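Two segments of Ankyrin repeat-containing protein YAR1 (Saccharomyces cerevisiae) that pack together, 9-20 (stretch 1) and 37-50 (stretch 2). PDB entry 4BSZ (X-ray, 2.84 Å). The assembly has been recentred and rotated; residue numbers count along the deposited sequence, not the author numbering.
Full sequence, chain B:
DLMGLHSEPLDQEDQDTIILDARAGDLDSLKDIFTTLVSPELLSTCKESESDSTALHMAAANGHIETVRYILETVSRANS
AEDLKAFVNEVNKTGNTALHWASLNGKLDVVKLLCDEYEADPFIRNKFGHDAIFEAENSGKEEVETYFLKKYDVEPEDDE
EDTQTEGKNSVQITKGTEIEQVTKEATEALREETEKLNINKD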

# COMPACT_ATOMS: atom_id res chain seq x y z
N PRO B 9 12.56 -23.73 63.51
CA PRO B 9 11.44 -22.89 63.96
C PRO B 9 10.10 -23.32 63.36
O PRO B 9 9.48 -24.27 63.83
CB PRO B 9 11.82 -21.49 63.47
CG PRO B 9 12.70 -21.75 62.28
CD PRO B 9 13.46 -23.00 62.60
N LEU B 10 9.68 -22.63 62.31
CA LEU B 10 8.35 -22.80 61.73
C LEU B 10 8.29 -23.88 60.66
O LEU B 10 8.90 -23.73 59.60
CB LEU B 10 7.88 -21.48 61.14
CG LEU B 10 6.39 -21.37 60.87
CD1 LEU B 10 5.61 -21.89 62.05
CD2 LEU B 10 6.05 -19.91 60.61
N ASP B 11 7.53 -24.94 60.91
CA ASP B 11 7.46 -26.08 59.99
C ASP B 11 6.53 -25.88 58.79
O ASP B 11 5.71 -24.96 58.76
CB ASP B 11 7.10 -27.37 60.74
CG ASP B 11 5.69 -27.37 61.27
OD1 ASP B 11 5.26 -26.32 61.81
OD2 ASP B 11 5.01 -28.40 61.15
N GLN B 12 6.68 -26.77 57.81
CA GLN B 12 6.00 -26.67 56.52
C GLN B 12 4.47 -26.66 56.64
O GLN B 12 3.80 -25.88 55.96
CB GLN B 12 6.43 -27.81 55.59
CG GLN B 12 5.94 -27.68 54.16
CD GLN B 12 6.51 -26.47 53.44
OE1 GLN B 12 7.71 -26.40 53.15
NE2 GLN B 12 5.65 -25.50 53.13
N GLU B 13 3.94 -27.51 57.50
CA GLU B 13 2.50 -27.66 57.66
C GLU B 13 1.84 -26.37 58.14
O GLU B 13 0.72 -26.04 57.75
CB GLU B 13 2.20 -28.80 58.63
CG GLU B 13 0.75 -29.25 58.66
CD GLU B 13 0.59 -30.61 59.29
OE1 GLU B 13 1.61 -31.21 59.71
OE2 GLU B 13 -0.56 -31.10 59.38
N ASP B 14 2.56 -25.63 58.97
CA ASP B 14 2.05 -24.38 59.51
C ASP B 14 2.35 -23.21 58.58
O ASP B 14 1.64 -22.20 58.61
CB ASP B 14 2.61 -24.12 60.91
CG ASP B 14 1.99 -25.02 61.95
OD1 ASP B 14 0.78 -25.32 61.83
OD2 ASP B 14 2.70 -25.44 62.88
N GLN B 15 3.39 -23.33 57.76
CA GLN B 15 3.61 -22.35 56.70
C GLN B 15 2.46 -22.43 55.71
O GLN B 15 1.93 -21.41 55.27
CB GLN B 15 4.95 -22.57 55.99
CG GLN B 15 6.16 -22.12 56.80
CD GLN B 15 7.47 -22.36 56.07
OE1 GLN B 15 7.59 -22.09 54.88
NE2 GLN B 15 8.46 -22.88 56.80
N ASP B 16 2.06 -23.67 55.38
CA ASP B 16 0.93 -23.93 54.47
C ASP B 16 -0.38 -23.33 54.98
O ASP B 16 -1.09 -22.66 54.23
CB ASP B 16 0.76 -25.43 54.24
CG ASP B 16 1.83 -26.01 53.33
OD1 ASP B 16 2.31 -25.29 52.43
OD2 ASP B 16 2.20 -27.20 53.53
N THR B 17 -0.68 -23.56 56.25
CA THR B 17 -1.89 -23.02 56.87
C THR B 17 -1.96 -21.49 56.79
O THR B 17 -3.02 -20.92 56.48
CB THR B 17 -2.01 -23.47 58.34
OG1 THR B 17 -2.12 -24.90 58.40
CG2 THR B 17 -3.23 -22.82 59.00
N ILE B 18 -0.84 -20.84 57.06
CA ILE B 18 -0.71 -19.39 56.97
C ILE B 18 -1.00 -18.84 55.57
O ILE B 18 -1.72 -17.84 55.42
CB ILE B 18 0.69 -18.93 57.42
CG1 ILE B 18 0.81 -19.05 58.94
CG2 ILE B 18 0.96 -17.50 56.97
CD1 ILE B 18 2.25 -19.00 59.44
N ILE B 19 -0.45 -19.50 54.54
CA ILE B 19 -0.66 -19.03 53.17
C ILE B 19 -1.99 -19.48 52.58
O ILE B 19 -2.49 -18.85 51.65
CB ILE B 19 0.49 -19.40 52.20
CG1 ILE B 19 0.30 -20.80 51.64
CG2 ILE B 19 1.86 -19.24 52.85
CD1 ILE B 19 0.96 -20.99 50.32
N LEU B 20 -2.57 -20.55 53.10
CA LEU B 20 -3.91 -20.94 52.68
C LEU B 20 -4.91 -19.88 53.16
O LEU B 20 -5.93 -19.63 52.50
CB LEU B 20 -4.27 -22.32 53.23
CG LEU B 20 -4.17 -23.51 52.27
CD1 LEU B 20 -2.76 -23.66 51.69
CD2 LEU B 20 -4.59 -24.78 52.97
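Stretch 2 (37-50) LVSPELLSTCKESE

Stretch 1 is a short loop, Pro9 to Asp11, leading into a helix that begins at Gln12 and runs past Leu20. Stretch 2 has a different build: a 3-10 segment from Pro40 to Thr45, followed by a loop in which Lys47 and Glu48 are nearly extended (phi/psi -133/144 and -62/162). The backbone register shows how they meet. CA of Leu10 lies 8.1 Å from CA of Leu42, CA of Gln15 only 4.9 Å from CA of Cys46, and CA of Asp16 5.8 Å from CA of Glu48. The chains are thus most intimate at Cys46, where the 3-10 turn has just ended. The order is not a simple ladder, since CA of Gln12 is nearest CA of Ser49, at 7.0 Å; the loop after Cys46 passes across the helix, and its last step, from Glu48 to Ser49, brings it back level with the first turn.

Cys46 is the central bump. It has the largest covered area of any residue here, 76 Å², and its side chain, with chi1 in the m well, occupies a hollow walled by Leu10, Gln15, Ile18 and Ile19. Its SG lies 3.8 Å from Ile18 CD1 and 4.2 Å from Leu10 CD2, while its CB lies 4.2 Å from Ile19 CG2 and 4.1 Å from Gln15 CG. Leu10, reaching from the loop before the helix, also fits between side chains of stretch 2: its CD2 is 3.9 Å from Val38 CG1, and its CB is 4.0 Å from Leu42 CD2. The buried Ile18 touches Leu43 more loosely, with CG2 to CD1 at 4.4 Å. Leu43 points away at its CA-to-CB bond, but the end of its side chain comes nearer.

Beyond Cys46, polar groups fix the loop. The amide N of Lys47 donates to Gln15 OE1 at 3.0 Å, with a nearly straight N-H...O angle of 172°, and the carbonyl O of Lys47 accepts from Gln12 NE2, also at 3.0 Å, with an angle of 158°. Two glutamines one helical turn apart therefore hold both polar backbone groups of one residue, whose CA-to-CB bond points away from stretch 1. Gln15 is itself steadied by its NE2, which donates to Leu10 O at 3.0 Å and so ties the pre-helix loop to the helix.

Further along stretch 2, Ile19 CD1 packs 3.6 Å from Glu48 CB, although the Glu48 CA-to-CB bond points away overall. Ser49 OG makes a weak hydrogen bond to Asp16 OD1 at 3.1 Å. In all, 622 Å² is buried, counting both sides.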

# COMPACT_ATOMS: atom_id res chain seq x y z
N LEU B 37 0.67 -16.15 67.94
CA LEU B 37 1.19 -17.51 67.76
C LEU B 37 2.52 -17.59 67.01
O LEU B 37 3.32 -18.50 67.25
CB LEU B 37 0.16 -18.39 67.04
CG LEU B 37 -1.08 -18.84 67.80
CD1 LEU B 37 -2.05 -19.48 66.81
CD2 LEU B 37 -0.75 -19.80 68.96
N VAL B 38 2.75 -16.66 66.09
CA VAL B 38 4.01 -16.61 65.36
C VAL B 38 4.55 -15.18 65.35
O VAL B 38 3.78 -14.22 65.32
CB VAL B 38 3.86 -17.13 63.90
CG1 VAL B 38 5.20 -17.17 63.19
CG2 VAL B 38 3.24 -18.51 63.89
N SER B 39 5.87 -15.02 65.41
CA SER B 39 6.47 -13.70 65.26
C SER B 39 6.21 -13.16 63.86
O SER B 39 6.34 -13.88 62.87
CB SER B 39 7.97 -13.75 65.51
OG SER B 39 8.55 -12.48 65.22
N PRO B 40 5.85 -11.87 63.77
CA PRO B 40 5.62 -11.22 62.48
C PRO B 40 6.90 -11.16 61.66
O PRO B 40 6.85 -10.97 60.44
CB PRO B 40 5.18 -9.81 62.87
CG PRO B 40 4.76 -9.90 64.31
CD PRO B 40 5.65 -10.94 64.90
N GLU B 41 8.04 -11.34 62.33
CA GLU B 41 9.35 -11.33 61.70
C GLU B 41 9.51 -12.52 60.76
O GLU B 41 10.37 -12.52 59.86
CB GLU B 41 10.43 -11.38 62.78
CG GLU B 41 11.85 -11.10 62.31
CD GLU B 41 12.83 -11.05 63.47
OE1 GLU B 41 12.38 -10.98 64.63
OE2 GLU B 41 14.06 -11.09 63.21
N LEU B 42 8.66 -13.53 60.95
CA LEU B 42 8.76 -14.80 60.23
C LEU B 42 7.75 -14.94 59.09
O LEU B 42 7.78 -15.93 58.35
CB LEU B 42 8.63 -15.98 61.20
CG LEU B 42 9.91 -16.79 61.47
CD1 LEU B 42 10.93 -15.92 62.17
CD2 LEU B 42 9.63 -18.07 62.25
N LEU B 43 6.87 -13.96 58.96
CA LEU B 43 5.87 -13.97 57.89
C LEU B 43 6.53 -14.00 56.53
O LEU B 43 6.07 -14.69 55.62
CB LEU B 43 4.95 -12.74 58.00
CG LEU B 43 4.00 -12.47 56.83
CD1 LEU B 43 3.03 -13.63 56.60
CD2 LEU B 43 3.22 -11.18 57.02
N SER B 44 7.63 -13.26 56.39
CA SER B 44 8.34 -13.19 55.11
C SER B 44 9.06 -14.48 54.71
O SER B 44 9.68 -14.54 53.65
CB SER B 44 9.32 -12.01 55.12
OG SER B 44 10.24 -12.11 56.19
N THR B 45 8.97 -15.52 55.55
CA THR B 45 9.68 -16.77 55.29
C THR B 45 8.74 -17.94 54.95
O THR B 45 9.20 -19.01 54.55
CB THR B 45 10.62 -17.17 56.47
OG1 THR B 45 9.90 -17.91 57.47
CG2 THR B 45 11.26 -15.93 57.09
N CYS B 46 7.44 -17.73 55.12
CA CYS B 46 6.46 -18.78 54.82
C CYS B 46 6.31 -18.98 53.32
O CYS B 46 5.89 -18.07 52.61
CB CYS B 46 5.09 -18.45 55.41
SG CYS B 46 5.09 -17.87 57.11
N LYS B 47 6.64 -20.17 52.85
CA LYS B 47 6.58 -20.46 51.42
C LYS B 47 5.87 -21.78 51.20
O LYS B 47 6.01 -22.70 52.01
CB LYS B 47 7.99 -20.46 50.83
CG LYS B 47 8.69 -19.12 51.00
CD LYS B 47 10.12 -19.13 50.52
CE LYS B 47 10.73 -17.73 50.58
NZ LYS B 47 12.15 -17.71 50.11
N GLU B 48 5.09 -21.88 50.13
CA GLU B 48 4.34 -23.10 49.82
C GLU B 48 5.30 -24.27 49.59
O GLU B 48 6.49 -24.06 49.34
CB GLU B 48 3.42 -22.91 48.61
CG GLU B 48 2.23 -23.87 48.55
CD GLU B 48 1.27 -23.58 47.40
OE1 GLU B 48 1.71 -22.98 46.40
OE2 GLU B 48 0.08 -23.95 47.49
N SER B 49 4.77 -25.48 49.67
CA SER B 49 5.58 -26.69 49.58
C SER B 49 6.15 -26.87 48.18
O SER B 49 7.37 -26.98 47.99
CB SER B 49 4.74 -27.91 49.96
OG SER B 49 3.91 -27.64 51.08
N GLU B 50 5.26 -26.87 47.19
CA GLU B 50 5.63 -27.19 45.82
C GLU B 50 6.24 -25.99 45.10
O GLU B 50 7.29 -26.11 44.47
CB GLU B 50 4.40 -27.67 45.03
CG GLU B 50 3.59 -28.77 45.71
CD GLU B 50 4.10 -30.17 45.40
OE1 GLU B 50 5.32 -30.41 45.53
OE2 GLU B 50 3.27 -31.03 45.03